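Local atomic coordinates of rhamnogalacturonan endolyase YesW (Bacillus subtilis, PDB entry 2ZUX), a protein that cleaves the rhamnogalacturonan backbone of plant cell-wall pectin by endo-type elimination, releasing oligosaccharides, and needs calcium or manganese for activity. Residues 425-436 and 444-452; 453-464 and 559-570. All coordinates share one frame; numbering follows the deposited sequence.

Contact 1. Residues 425-436 and 444-452; sequences YPGQEVWANGSL and IGSGVPSST. With CA (calcium ion), chain I.
The backbone amide of Ile444 reaches Leu436 through a nearly straight hydrogen bond, N to O 2.8 Å, tying the returning chain to the edge of a small antiparallel sheet. Strands 429-432 and 435-437 form a β-hairpin with a type I' turn from Ala432 to Ser435, and loop 444-452 runs over it. Ile444 lays CG1 over the Tyr425 ring, a CH-pi contact 3.9 Å from the centroid, while its CD1 meets Glu429 CG at 3.7 Å. Farther on, Pro449 CD stands 3.7 Å above the centroid of the Trp431 five-membered ring, 2° off the normal. In the plane of that indole, NE1 donates to Ser451 O at 2.9 Å; CG between the backbone N and carbonyl carbon (chi1 64°) sets face and N-H edge for these partners. A leucine in place of Trp431 would probably leave Ser451 O without this donor and Pro449 without its flat support. Beyond Ile444, Glu429 grips calcium with both carboxylate oxygens beside Tyr425 O and Gly427 O; Asp420 and Asp422 complete the protein ligands, and Ile421 N bonds OE1. Ile444 thus packs on two calcium ligands: Glu429 by its carboxylate, Tyr425 by backbone O, its ring left for apolar contact.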
loop_
_atom_site.group_PDB
_atom_site.type_symbol
_atom_site.label_atom_id
_atom_site.label_comp_id
_atom_site.label_asym_id
_atom_site.label_seq_id
_atom_site.Cartn_x
_atom_site.Cartn_y
_atom_site.Cartn_z
ATOM N N TYR A 425 -5.737 26.961 -2.348
ATOM C CA TYR A 425 -4.803 26.706 -3.435
ATOM C C TYR A 425 -5.267 25.460 -4.171
ATOM O O TYR A 425 -5.338 24.379 -3.575
ATOM C CB TYR A 425 -3.387 26.510 -2.897
ATOM C CG TYR A 425 -2.814 27.744 -2.239
ATOM C CD1 TYR A 425 -1.998 28.621 -2.955
ATOM C CD2 TYR A 425 -3.088 28.031 -0.903
ATOM C CE1 TYR A 425 -1.464 29.756 -2.351
ATOM C CE2 TYR A 425 -2.555 29.159 -0.290
ATOM C CZ TYR A 425 -1.750 30.011 -1.023
ATOM O OH TYR A 425 -1.223 31.132 -0.411
ATOM N N PRO A 426 -5.618 25.595 -5.460
ATOM C CA PRO A 426 -6.090 24.419 -6.192
ATOM C C PRO A 426 -5.060 23.298 -6.164
ATOM O O PRO A 426 -3.849 23.548 -6.184
ATOM C CB PRO A 426 -6.293 24.943 -7.621
ATOM C CG PRO A 426 -6.542 26.407 -7.431
ATOM C CD PRO A 426 -5.640 26.808 -6.302
ATOM N N GLY A 427 -5.549 22.071 -6.078
ATOM C CA GLY A 427 -4.679 20.910 -6.127
ATOM C C GLY A 427 -4.144 20.492 -4.772
ATOM O O GLY A 427 -4.591 20.970 -3.718
ATOM N N GLN A 428 -3.208 19.556 -4.808
ATOM C CA GLN A 428 -2.609 19.032 -3.596
ATOM C C GLN A 428 -1.454 19.899 -3.155
ATOM O O GLN A 428 -0.581 20.231 -3.950
ATOM C CB GLN A 428 -2.121 17.599 -3.824
ATOM C CG GLN A 428 -3.238 16.658 -4.239
ATOM C CD GLN A 428 -2.827 15.206 -4.122
ATOM O OE1 GLN A 428 -2.270 14.788 -3.106
ATOM N NE2 GLN A 428 -3.116 14.425 -5.155
ATOM N N GLU A 429 -1.465 20.261 -1.881
ATOM C CA GLU A 429 -0.315 20.888 -1.253
ATOM C C GLU A 429 0.761 19.839 -0.999
ATOM O O GLU A 429 0.488 18.628 -0.982
ATOM C CB GLU A 429 -0.737 21.526 0.075
ATOM C CG GLU A 429 -1.562 22.815 -0.077
ATOM C CD GLU A 429 -2.908 22.610 -0.760
ATOM O OE1 GLU A 429 -3.733 21.802 -0.266
ATOM O OE2 GLU A 429 -3.162 23.272 -1.796
ATOM N N VAL A 430 1.991 20.301 -0.824
ATOM C CA VAL A 430 3.088 19.411 -0.478
ATOM C C VAL A 430 3.882 20.057 0.642
ATOM O O VAL A 430 3.918 21.286 0.762
ATOM C CB VAL A 430 4.007 19.076 -1.688
ATOM C CG1 VAL A 430 3.214 18.394 -2.808
ATOM C CG2 VAL A 430 4.702 20.320 -2.203
ATOM N N TRP A 431 4.479 19.238 1.492
ATOM C CA TRP A 431 5.320 19.778 2.550
ATOM C C TRP A 431 6.505 18.909 2.872
ATOM O O TRP A 431 6.448 17.688 2.762
ATOM C CB TRP A 431 4.533 20.125 3.823
ATOM C CG TRP A 431 3.847 19.010 4.609
ATOM C CD1 TRP A 431 4.311 18.411 5.750
ATOM C CD2 TRP A 431 2.548 18.461 4.370
ATOM N NE1 TRP A 431 3.393 17.506 6.219
ATOM C CE2 TRP A 431 2.298 17.518 5.396
ATOM C CE3 TRP A 431 1.570 18.670 3.389
ATOM C CZ2 TRP A 431 1.116 16.777 5.462
ATOM C CZ3 TRP A 431 0.395 17.933 3.451
ATOM C CH2 TRP A 431 0.175 17.000 4.486
ATOM N N ALA A 432 7.589 19.571 3.264
ATOM C CA ALA A 432 8.841 18.920 3.614
ATOM C C ALA A 432 9.785 19.966 4.165
ATOM O O ALA A 432 9.686 21.152 3.819
ATOM C CB ALA A 432 9.459 18.271 2.387
ATOM N N ASN A 433 10.710 19.521 5.013
ATOM C CA ASN A 433 11.756 20.391 5.574
ATOM C C ASN A 433 11.180 21.650 6.231
ATOM O O ASN A 433 11.788 22.717 6.172
ATOM C CB ASN A 433 12.809 20.740 4.503
ATOM C CG ASN A 433 14.136 21.204 5.104
ATOM O OD1 ASN A 433 14.568 20.712 6.142
ATOM N ND2 ASN A 433 14.783 22.147 4.439
ATOM N N GLY A 434 10.006 21.511 6.849
ATOM C CA GLY A 434 9.437 22.585 7.659
ATOM C C GLY A 434 8.653 23.657 6.920
ATOM O O GLY A 434 8.239 24.644 7.530
ATOM N N SER A 435 8.443 23.470 5.616
ATOM C CA SER A 435 7.630 24.397 4.820
ATOM C C SER A 435 6.519 23.687 4.054
ATOM O O SER A 435 6.690 22.549 3.602
ATOM C CB SER A 435 8.500 25.179 3.842
ATOM O OG SER A 435 9.290 26.136 4.526
ATOM N N LEU A 436 5.399 24.393 3.915
ATOM C CA LEU A 436 4.223 23.949 3.182
ATOM C C LEU A 436 4.136 24.735 1.876
ATOM O O LEU A 436 4.322 25.954 1.876
ATOM C CB LEU A 436 2.967 24.207 4.019
ATOM C CG LEU A 436 1.617 23.875 3.379
ATOM C CD1 LEU A 436 1.510 22.376 3.100
ATOM C CD2 LEU A 436 0.490 24.353 4.279
ATOM N N ILE A 444 3.191 28.484 1.569
ATOM C CA ILE A 444 1.952 28.870 2.229
ATOM C C ILE A 444 2.215 29.082 3.716
ATOM O O ILE A 444 2.580 28.142 4.431
ATOM C CB ILE A 444 0.866 27.781 2.069
ATOM C CG1 ILE A 444 0.598 27.490 0.588
ATOM C CG2 ILE A 444 -0.420 28.180 2.824
ATOM C CD1 ILE A 444 -0.207 26.215 0.350
ATOM N N GLY A 445 2.046 30.321 4.176
ATOM C CA GLY A 445 2.256 30.656 5.588
ATOM C C GLY A 445 3.649 30.305 6.073
ATOM O O GLY A 445 4.614 30.363 5.308
ATOM N N SER A 446 3.752 29.925 7.345
ATOM C CA SER A 446 5.052 29.628 7.946
ATOM C C SER A 446 5.119 28.261 8.629
ATOM O O SER A 446 6.203 27.783 8.957
ATOM C CB SER A 446 5.459 30.736 8.923
ATOM O OG SER A 446 4.501 30.877 9.950
ATOM N N GLY A 447 3.968 27.634 8.840
ATOM C CA GLY A 447 3.938 26.319 9.486
ATOM C C GLY A 447 3.876 25.141 8.528
ATOM O O GLY A 447 3.819 25.313 7.307
ATOM N N VAL A 448 3.928 23.938 9.098
ATOM C CA VAL A 448 3.574 22.704 8.397
ATOM C C VAL A 448 2.673 21.891 9.310
ATOM O O VAL A 448 2.671 22.082 10.535
ATOM C CB VAL A 448 4.791 21.802 8.016
ATOM C CG1 VAL A 448 5.499 22.339 6.814
ATOM C CG2 VAL A 448 5.743 21.596 9.205
ATOM N N PRO A 449 1.904 20.962 8.726
ATOM C CA PRO A 449 1.184 19.989 9.543
ATOM C C PRO A 449 2.108 19.266 10.529
ATOM O O PRO A 449 3.311 19.127 10.279
ATOM C CB PRO A 449 0.619 19.019 8.502
ATOM C CG PRO A 449 0.413 19.896 7.294
ATOM C CD PRO A 449 1.627 20.783 7.286
ATOM N N SER A 450 1.541 18.811 11.639
ATOM C CA SER A 450 2.321 18.206 12.716
ATOM C C SER A 450 2.868 16.815 12.403
ATOM O O SER A 450 3.600 16.240 13.210
ATOM C CB SER A 450 1.472 18.135 13.976
ATOM O OG SER A 450 0.353 17.310 13.751
ATOM N N SER A 451 2.494 16.259 11.250
ATOM C CA SER A 451 3.056 14.998 10.779
ATOM C C SER A 451 3.428 15.128 9.315
ATOM O O SER A 451 2.870 15.963 8.596
ATOM C CB SER A 451 2.075 13.843 10.960
ATOM O OG SER A 451 0.898 14.002 10.181
ATOM N N THR A 452 4.376 14.299 8.894
ATOM C CA THR A 452 4.785 14.198 7.501
ATOM C C THR A 452 4.963 12.715 7.190
ATOM O O THR A 452 6.078 12.224 6.976
ATOM C CB THR A 452 6.068 15.014 7.232
ATOM O OG1 THR A 452 5.912 16.312 7.815
ATOM C CG2 THR A 452 6.316 15.183 5.736
HETATM CA CA CA I . -5.435 22.567 -2.192
HETATM O O HOH W 1 8.291 27.449 7.604
HETATM O O HOH W 2 5.020 26.894 5.380
HETATM O O HOH W 3 -7.556 22.353 -3.268
#

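Contact 2. Residues 453-464 and 559-570; sequences NFGIWWDGDLLR and NQPPHTSFFLGD. With CA (calcium ion), chain F; CA (calcium ion), chain D.
Segments 453-464 and 559-570 head broadly the same way and come close at two points, Phe454 CA 5.1 Å from Pro561 CA and Leu462 CA 4.6 Å from Gly569 CA, where Gly569 CA also makes a CA-H...O contact to Leu462 O. At the first of these points Pro561 CB lies over the Phe454 ring, a CH-pi contact 4.0 Å from its centroid, while Asn559 O sits at the ring's edge, near its plane. Farther along, Arg464 points both terminal nitrogens end-on at one acceptor: Pro562 O takes NH1 at 2.9 Å and NH2 at 2.8 Å, lying almost in the guanidinium plane. CG anti to the backbone N (chi1 -155°) and an extended chain carry the guanidinium past the Trp457 face to Pro562; NH2 also forms a salt bridge with Glu513. NH1 rests over the His563 ring, the two planes 76° apart. Strand 454-456 is an outer strand of a four-stranded antiparallel blade of the β-propeller, and the turn leading into its neighbour, strand 465-468, wraps a calcium ion with Asp459 OD1, Asp461 O and OD1, and Leu463 O, joined by Glu465; an Asx turn at Asp459 shapes this loop. Trp457 is sandwiched, Arg464 NE over one face and Leu568 CD1 over the other, 3.9 Å from the six-membered ring's centroid. Its NE1 donates to a water that donates to Leu462 O, at 2.6 Å, and to Leu568 O. At the far end, Leu463 CD2 meets Asp570 CB.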
loop_
_atom_site.group_PDB
_atom_site.type_symbol
_atom_site.label_atom_id
_atom_site.label_comp_id
_atom_site.label_asym_id
_atom_site.label_seq_id
_atom_site.Cartn_x
_atom_site.Cartn_y
_atom_site.Cartn_z
ATOM N N ASN A 453 3.837 12.007 7.190
ATOM C CA ASN A 453 3.842 10.554 7.106
ATOM C C ASN A 453 2.798 10.085 6.090
ATOM O O ASN A 453 3.125 9.922 4.923
ATOM C CB ASN A 453 3.636 9.928 8.498
ATOM C CG ASN A 453 3.850 8.437 8.497
ATOM O OD1 ASN A 453 4.283 7.865 7.498
ATOM N ND2 ASN A 453 3.576 7.798 9.625
ATOM N N PHE A 454 1.551 9.898 6.520
ATOM C CA PHE A 454 0.474 9.479 5.624
ATOM C C PHE A 454 -0.557 10.596 5.486
ATOM O O PHE A 454 -0.731 11.430 6.382
ATOM C CB PHE A 454 -0.250 8.241 6.185
ATOM C CG PHE A 454 0.360 6.898 5.800
ATOM C CD1 PHE A 454 1.742 6.698 5.716
ATOM C CD2 PHE A 454 -0.480 5.812 5.598
ATOM C CE1 PHE A 454 2.263 5.436 5.396
ATOM C CE2 PHE A 454 0.027 4.561 5.272
ATOM C CZ PHE A 454 1.400 4.374 5.171
ATOM N N GLY A 455 -1.252 10.586 4.353
ATOM C CA GLY A 455 -2.503 11.310 4.185
ATOM C C GLY A 455 -3.603 10.271 4.116
ATOM O O GLY A 455 -3.388 9.177 3.583
ATOM N N ILE A 456 -4.757 10.609 4.696
ATOM C CA ILE A 456 -5.905 9.707 4.738
ATOM C C ILE A 456 -7.216 10.465 4.523
ATOM O O ILE A 456 -7.412 11.555 5.089
ATOM C CB ILE A 456 -5.959 8.936 6.083
ATOM C CG1 ILE A 456 -7.078 7.901 6.053
ATOM C CG2 ILE A 456 -6.090 9.903 7.275
ATOM C CD1 ILE A 456 -7.118 7.003 7.261
ATOM N N TRP A 457 -8.116 9.901 3.715
ATOM C CA TRP A 457 -9.476 10.441 3.611
ATOM C C TRP A 457 -10.310 9.835 4.727
ATOM O O TRP A 457 -10.650 8.651 4.673
ATOM C CB TRP A 457 -10.097 10.164 2.235
ATOM C CG TRP A 457 -9.416 10.959 1.153
ATOM C CD1 TRP A 457 -9.443 12.323 1.006
ATOM C CD2 TRP A 457 -8.592 10.456 0.093
ATOM N NE1 TRP A 457 -8.677 12.698 -0.079
ATOM C CE2 TRP A 457 -8.141 11.572 -0.653
ATOM C CE3 TRP A 457 -8.177 9.167 -0.298
ATOM C CZ2 TRP A 457 -7.308 11.441 -1.769
ATOM C CZ3 TRP A 457 -7.347 9.042 -1.413
ATOM C CH2 TRP A 457 -6.917 10.177 -2.127
ATOM N N TRP A 458 -10.613 10.647 5.739
ATOM C CA TRP A 458 -11.271 10.156 6.953
ATOM C C TRP A 458 -12.601 10.824 7.273
ATOM O O TRP A 458 -13.564 10.139 7.632
ATOM C CB TRP A 458 -10.329 10.288 8.156
ATOM C CG TRP A 458 -10.906 9.733 9.409
ATOM C CD1 TRP A 458 -11.364 10.438 10.485
ATOM C CD2 TRP A 458 -11.110 8.350 9.718
ATOM N NE1 TRP A 458 -11.819 9.574 11.455
ATOM C CE2 TRP A 458 -11.683 8.287 11.006
ATOM C CE3 TRP A 458 -10.849 7.153 9.037
ATOM C CZ2 TRP A 458 -11.999 7.071 11.629
ATOM C CZ3 TRP A 458 -11.174 5.946 9.657
ATOM C CH2 TRP A 458 -11.741 5.921 10.938
ATOM N N ASP A 459 -12.656 12.150 7.187
ATOM C CA ASP A 459 -13.898 12.849 7.471
ATOM C C ASP A 459 -14.760 12.967 6.219
ATOM O O ASP A 459 -14.538 12.259 5.230
ATOM C CB ASP A 459 -13.650 14.193 8.179
ATOM C CG ASP A 459 -13.007 15.238 7.282
ATOM O OD1 ASP A 459 -13.002 15.084 6.035
ATOM O OD2 ASP A 459 -12.511 16.234 7.845
ATOM N N GLY A 460 -15.761 13.841 6.264
ATOM C CA GLY A 460 -16.716 13.922 5.172
ATOM C C GLY A 460 -16.348 14.839 4.024
ATOM O O GLY A 460 -17.010 14.809 2.991
ATOM N N ASP A 461 -15.308 15.653 4.187
ATOM C CA ASP A 461 -14.953 16.594 3.129
ATOM C C ASP A 461 -13.908 16.020 2.172
ATOM O O ASP A 461 -13.274 14.999 2.460
ATOM C CB ASP A 461 -14.571 17.979 3.682
ATOM C CG ASP A 461 -13.171 18.036 4.288
ATOM O OD1 ASP A 461 -12.306 17.173 3.988
ATOM O OD2 ASP A 461 -12.917 18.988 5.047
ATOM N N LEU A 462 -13.752 16.671 1.025
ATOM C CA LEU A 462 -12.868 16.194 -0.028
ATOM C C LEU A 462 -11.395 16.518 0.218
ATOM O O LEU A 462 -10.536 16.022 -0.511
ATOM C CB LEU A 462 -13.334 16.726 -1.389
ATOM C CG LEU A 462 -14.711 16.240 -1.866
ATOM C CD1 LEU A 462 -15.129 17.013 -3.107
ATOM C CD2 LEU A 462 -14.702 14.737 -2.153
ATOM N N LEU A 463 -11.102 17.315 1.242
ATOM C CA LEU A 463 -9.713 17.521 1.662
ATOM C C LEU A 463 -9.200 16.223 2.275
ATOM O O LEU A 463 -9.997 15.377 2.709
ATOM C CB LEU A 463 -9.606 18.674 2.663
ATOM C CG LEU A 463 -10.076 20.048 2.171
ATOM C CD1 LEU A 463 -9.983 21.055 3.301
ATOM C CD2 LEU A 463 -9.254 20.520 0.969
ATOM N N ARG A 464 -7.884 16.052 2.310
ATOM C CA ARG A 464 -7.309 14.858 2.898
ATOM C C ARG A 464 -6.768 15.162 4.280
ATOM O O ARG A 464 -6.127 16.201 4.502
ATOM C CB ARG A 464 -6.236 14.258 1.986
ATOM C CG ARG A 464 -6.034 12.770 2.204
ATOM C CD ARG A 464 -5.201 12.127 1.125
ATOM N NE ARG A 464 -5.282 10.667 1.200
ATOM C CZ ARG A 464 -4.479 9.835 0.537
ATOM N NH1 ARG A 464 -3.520 10.314 -0.251
ATOM N NH2 ARG A 464 -4.638 8.519 0.655
ATOM N N ASN A 559 7.049 2.297 4.090
ATOM C CA ASN A 559 5.652 2.387 3.657
ATOM C C ASN A 559 5.265 3.823 3.344
ATOM O O ASN A 559 5.474 4.709 4.179
ATOM C CB ASN A 559 4.696 1.933 4.777
ATOM C CG ASN A 559 5.029 0.568 5.372
ATOM O OD1 ASN A 559 6.186 0.141 5.440
ATOM N ND2 ASN A 559 4.001 -0.088 5.893
ATOM N N GLN A 560 4.665 4.030 2.168
ATOM C CA GLN A 560 4.143 5.331 1.744
ATOM C C GLN A 560 2.635 5.246 1.567
ATOM O O GLN A 560 2.113 4.171 1.273
ATOM C CB GLN A 560 4.776 5.758 0.419
ATOM C CG GLN A 560 6.280 5.966 0.501
ATOM C CD GLN A 560 6.666 7.081 1.440
ATOM O OE1 GLN A 560 6.326 8.243 1.218
ATOM N NE2 GLN A 560 7.377 6.732 2.506
ATOM N N PRO A 561 1.935 6.383 1.746
ATOM C CA PRO A 561 0.486 6.395 1.597
ATOM C C PRO A 561 0.041 6.275 0.142
ATOM O O PRO A 561 0.797 6.624 -0.770
ATOM C CB PRO A 561 0.088 7.769 2.156
ATOM C CG PRO A 561 1.289 8.638 1.907
ATOM C CD PRO A 561 2.463 7.717 2.120
ATOM N N PRO A 562 -1.180 5.780 -0.079
ATOM C CA PRO A 562 -1.678 5.610 -1.440
ATOM C C PRO A 562 -2.277 6.883 -2.023
ATOM O O PRO A 562 -2.706 7.782 -1.289
ATOM C CB PRO A 562 -2.750 4.534 -1.277
ATOM C CG PRO A 562 -3.296 4.779 0.112
ATOM C CD PRO A 562 -2.134 5.288 0.935
ATOM N N HIS A 563 -2.302 6.936 -3.353
ATOM C CA HIS A 563 -2.873 8.044 -4.108
ATOM C C HIS A 563 -3.814 7.543 -5.187
ATOM O O HIS A 563 -3.712 6.403 -5.631
ATOM C CB HIS A 563 -1.749 8.860 -4.743
ATOM C CG HIS A 563 -1.068 9.764 -3.774
ATOM N ND1 HIS A 563 0.116 9.451 -3.142
ATOM C CD2 HIS A 563 -1.442 10.972 -3.300
ATOM C CE1 HIS A 563 0.442 10.436 -2.322
ATOM N NE2 HIS A 563 -0.487 11.370 -2.400
ATOM N N THR A 564 -4.730 8.405 -5.610
ATOM C CA THR A 564 -5.634 8.088 -6.713
ATOM C C THR A 564 -5.047 8.554 -8.054
ATOM O O THR A 564 -4.189 9.448 -8.106
ATOM C CB THR A 564 -7.019 8.728 -6.482
ATOM O OG1 THR A 564 -6.847 10.103 -6.139
ATOM C CG2 THR A 564 -7.750 8.027 -5.353
ATOM N N SER A 565 -5.522 7.946 -9.138
ATOM C CA SER A 565 -5.076 8.313 -10.483
ATOM C C SER A 565 -5.619 9.666 -10.932
ATOM O O SER A 565 -5.085 10.261 -11.883
ATOM C CB SER A 565 -5.509 7.248 -11.489
ATOM O OG SER A 565 -6.913 7.235 -11.659
ATOM N N PHE A 566 -6.686 10.112 -10.270
ATOM C CA PHE A 566 -7.358 11.368 -10.567
ATOM C C PHE A 566 -7.201 12.293 -9.362
ATOM O O PHE A 566 -6.859 11.843 -8.257
ATOM C CB PHE A 566 -8.847 11.117 -10.865
ATOM C CG PHE A 566 -9.578 10.458 -9.731
ATOM C CD1 PHE A 566 -10.235 11.221 -8.768
ATOM C CD2 PHE A 566 -9.564 9.074 -9.591
ATOM C CE1 PHE A 566 -10.889 10.620 -7.699
ATOM C CE2 PHE A 566 -10.221 8.464 -8.517
ATOM C CZ PHE A 566 -10.873 9.242 -7.570
ATOM N N PHE A 567 -7.446 13.584 -9.565
ATOM C CA PHE A 567 -7.421 14.527 -8.468
ATOM C C PHE A 567 -8.691 14.375 -7.641
ATOM O O PHE A 567 -9.796 14.666 -8.112
ATOM C CB PHE A 567 -7.271 15.973 -8.950
ATOM C CG PHE A 567 -7.438 16.979 -7.849
ATOM C CD1 PHE A 567 -6.468 17.096 -6.855
ATOM C CD2 PHE A 567 -8.567 17.790 -7.789
ATOM C CE1 PHE A 567 -6.624 17.995 -5.812
ATOM C CE2 PHE A 567 -8.723 18.704 -6.753
ATOM C CZ PHE A 567 -7.744 18.808 -5.764
ATOM N N LEU A 568 -8.524 13.884 -6.418
ATOM C CA LEU A 568 -9.600 13.786 -5.448
ATOM C C LEU A 568 -9.341 14.893 -4.444
ATOM O O LEU A 568 -8.377 14.848 -3.688
ATOM C CB LEU A 568 -9.587 12.413 -4.772
ATOM C CG LEU A 568 -10.841 11.964 -4.012
ATOM C CD1 LEU A 568 -10.684 10.511 -3.556
ATOM C CD2 LEU A 568 -11.150 12.867 -2.820
ATOM N N GLY A 569 -10.184 15.911 -4.457
ATOM C CA GLY A 569 -9.976 17.030 -3.556
ATOM C C GLY A 569 -10.960 18.139 -3.801
ATOM O O GLY A 569 -11.886 17.993 -4.606
ATOM N N ASP A 570 -10.761 19.250 -3.104
ATOM C CA ASP A 570 -11.662 20.383 -3.227
ATOM C C ASP A 570 -11.634 20.927 -4.644
ATOM O O ASP A 570 -10.566 21.138 -5.212
ATOM C CB ASP A 570 -11.304 21.478 -2.234
ATOM C CG ASP A 570 -12.313 22.600 -2.233
ATOM O OD1 ASP A 570 -13.404 22.405 -1.659
ATOM O OD2 ASP A 570 -12.021 23.651 -2.828
HETATM CA CA CA F . -11.596 14.941 4.264
HETATM CA CA CA D . 7.584 -1.806 5.283
HETATM O O HOH W 4 5.144 10.146 2.933
HETATM O O HOH W 5 5.260 7.450 4.861
HETATM O O HOH W 6 -8.076 15.323 -1.090
HETATM O O HOH W 7 -12.246 12.647 3.657
HETATM O O HOH W 8 8.868 -1.655 7.197
HETATM O O HOH W 9 8.946 -3.672 4.687
#

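Contact 1 passes directly into contact 2, since Thr452 is followed by Asn453, and their centres lie about 15 Å apart. They also touch in space: Phe567 CE1 packs 3.5 Å from Gly427 CA, and His563 CD2 lies 3.9 Å from Gln428 OE1. The calcium of contact 1 is close to the other contact as well, about 5 Å from the side chain of Leu463. Toward the substrate, the side chain of Thr452 is about 4 Å from that of the substrate-binding Arg415 but about 13 Å from a bound rhamnose. Contact 2 comes nearer to a bound rhamnose, about 7 Å from the Asn559 side chain, which shares a calcium with Asp116, next in sequence to the substrate-binding Asn115.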